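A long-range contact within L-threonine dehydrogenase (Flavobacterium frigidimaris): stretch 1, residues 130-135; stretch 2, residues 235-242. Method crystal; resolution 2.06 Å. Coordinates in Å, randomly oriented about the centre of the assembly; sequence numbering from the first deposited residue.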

# COMPACT_ATOMS: atom_id res chain seq x y z
N ASN A 130 15.02 -15.01 7.74
CA ASN A 130 14.45 -14.59 9.01
C ASN A 130 13.88 -13.17 8.92
O ASN A 130 14.17 -12.31 9.75
CB ASN A 130 15.51 -14.66 10.12
CG ASN A 130 16.03 -16.06 10.33
OD1 ASN A 130 16.72 -16.62 9.48
ND2 ASN A 130 15.70 -16.65 11.48
N THR A 131 13.08 -12.93 7.89
CA THR A 131 12.47 -11.62 7.67
C THR A 131 11.77 -11.14 8.94
O THR A 131 10.93 -11.84 9.50
CB THR A 131 11.43 -11.69 6.54
OG1 THR A 131 12.05 -12.24 5.37
CG2 THR A 131 10.90 -10.29 6.22
N PRO A 132 12.11 -9.92 9.40
CA PRO A 132 11.53 -9.32 10.61
C PRO A 132 10.06 -8.92 10.43
O PRO A 132 9.58 -8.78 9.30
CB PRO A 132 12.41 -8.10 10.85
CG PRO A 132 13.70 -8.42 10.12
CD PRO A 132 13.19 -9.08 8.87
N GLN A 133 9.36 -8.73 11.54
CA GLN A 133 7.96 -8.31 11.53
C GLN A 133 7.88 -6.91 10.91
O GLN A 133 6.97 -6.61 10.14
CB GLN A 133 7.41 -8.27 12.96
CG GLN A 133 6.07 -7.53 13.09
CD GLN A 133 4.90 -8.30 12.50
OE1 GLN A 133 4.02 -7.71 11.87
NE2 GLN A 133 4.88 -9.61 12.73
N TYR A 134 8.84 -6.06 11.28
CA TYR A 134 8.91 -4.70 10.76
C TYR A 134 10.13 -4.64 9.85
O TYR A 134 11.27 -4.75 10.32
CB TYR A 134 9.06 -3.70 11.91
CG TYR A 134 7.93 -3.76 12.92
CD1 TYR A 134 6.70 -3.16 12.66
CD2 TYR A 134 8.08 -4.43 14.13
CE1 TYR A 134 5.65 -3.22 13.58
CE2 TYR A 134 7.05 -4.50 15.06
CZ TYR A 134 5.84 -3.89 14.78
OH TYR A 134 4.82 -3.97 15.70
N THR A 135 9.90 -4.46 8.56
CA THR A 135 11.00 -4.43 7.60
C THR A 135 10.59 -3.72 6.31
O THR A 135 9.51 -3.14 6.23
CB THR A 135 11.45 -5.88 7.26
OG1 THR A 135 12.54 -5.84 6.34
CG2 THR A 135 10.30 -6.66 6.63
N LYS A 235 -1.26 -7.25 19.80
CA LYS A 235 -0.51 -6.00 19.83
C LYS A 235 -0.19 -5.40 18.46
O LYS A 235 0.14 -4.22 18.36
CB LYS A 235 0.77 -6.20 20.64
CG LYS A 235 0.50 -6.70 22.06
CD LYS A 235 1.78 -6.79 22.88
CE LYS A 235 1.50 -7.37 24.26
NZ LYS A 235 0.47 -6.60 25.00
N ILE A 236 -0.27 -6.21 17.42
CA ILE A 236 -0.00 -5.74 16.07
C ILE A 236 -1.34 -5.73 15.34
O ILE A 236 -2.04 -6.75 15.28
CB ILE A 236 1.01 -6.66 15.35
CG1 ILE A 236 2.32 -6.70 16.15
CG2 ILE A 236 1.27 -6.14 13.93
CD1 ILE A 236 3.40 -7.57 15.54
N HIS A 237 -1.70 -4.58 14.78
CA HIS A 237 -2.99 -4.45 14.12
C HIS A 237 -2.96 -4.36 12.59
O HIS A 237 -3.97 -4.08 11.95
CB HIS A 237 -3.71 -3.26 14.76
CG HIS A 237 -3.78 -3.37 16.25
ND1 HIS A 237 -4.56 -4.30 16.89
CD2 HIS A 237 -3.08 -2.73 17.22
CE1 HIS A 237 -4.35 -4.23 18.20
NE2 HIS A 237 -3.45 -3.29 18.42
N SER A 238 -1.78 -4.63 12.03
CA SER A 238 -1.59 -4.68 10.59
C SER A 238 -1.76 -6.17 10.32
O SER A 238 -2.86 -6.63 10.01
CB SER A 238 -0.19 -4.19 10.22
OG SER A 238 0.81 -4.80 11.03
N SER A 239 -0.67 -6.93 10.45
CA SER A 239 -0.72 -8.38 10.27
C SER A 239 0.54 -8.99 10.88
O SER A 239 1.63 -8.41 10.80
CB SER A 239 -0.82 -8.76 8.79
OG SER A 239 -1.10 -10.14 8.64
N TYR A 240 0.39 -10.17 11.49
CA TYR A 240 1.49 -10.87 12.12
C TYR A 240 2.29 -11.76 11.19
O TYR A 240 1.72 -12.47 10.36
CB TYR A 240 0.97 -11.77 13.25
CG TYR A 240 0.74 -11.09 14.58
CD1 TYR A 240 1.77 -10.97 15.51
CD2 TYR A 240 -0.51 -10.58 14.91
CE1 TYR A 240 1.55 -10.37 16.75
CE2 TYR A 240 -0.74 -9.97 16.15
CZ TYR A 240 0.30 -9.88 17.06
OH TYR A 240 0.08 -9.30 18.29
N ASN A 241 3.62 -11.71 11.31
CA ASN A 241 4.46 -12.60 10.54
C ASN A 241 4.07 -13.96 11.14
O ASN A 241 3.75 -14.03 12.33
CB ASN A 241 5.95 -12.32 10.81
CG ASN A 241 6.60 -11.48 9.71
OD1 ASN A 241 5.94 -11.03 8.78
ND2 ASN A 241 7.90 -11.28 9.83
N LEU A 242 4.08 -15.01 10.34
CA LEU A 242 3.73 -16.35 10.82
C LEU A 242 4.62 -17.36 10.11
O LEU A 242 4.72 -17.35 8.89
CB LEU A 242 2.26 -16.65 10.51
CG LEU A 242 1.68 -17.91 11.16
CD1 LEU A 242 1.31 -17.61 12.61
CD2 LEU A 242 0.43 -18.36 10.40

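A side chain whose CA-to-CB bond does not face a partner can still dominate a contact, provided its torsions carry its end across. Gln 133 of L-threonine dehydrogenase is a worked example. Its CA-to-CB bond points sideways to residues 235-242, yet chi1 near t (166°) followed by chi2 near p (73°) brings the amide up to the second stretch, and it is the residue most covered in this contact. Gln 133 CD lies 3.5 Å from Ile 236 CD1. The amide is probably turned over in the model, so its short polar approaches cannot be assigned as built.

Ile 236 answers from the other side. The CA-to-CB bond of Ile 236 points toward stretch 1, and chi1 m with chi2 t extends the side chain to Ile 236 CD1, which meets the Tyr 134 ring obliquely, 4.5 Å from Tyr 134 CZ. Tyr 134, with chi1 m, also sets OH 3.7 Å from CG1 of Ile 236.

The CA-to-CB bond of Asn 241 points toward stretch 1 with chi1 between wells at -100°. With chi2 at 5°, Asn 241 ND2 lies 3.1 Å from Pro 132 O and 3.1 Å from Thr 131 O, although the angle to Thr 131 O is too poor for a hydrogen bond.

The CA-to-CB bond of Tyr 240, by contrast, points away; Tyr 240 OH accepts hydrogen bonds from Lys 235 N (2.9 Å) and Ile 236 N (3.2 Å), tying Tyr 240 back to the start of its own stretch.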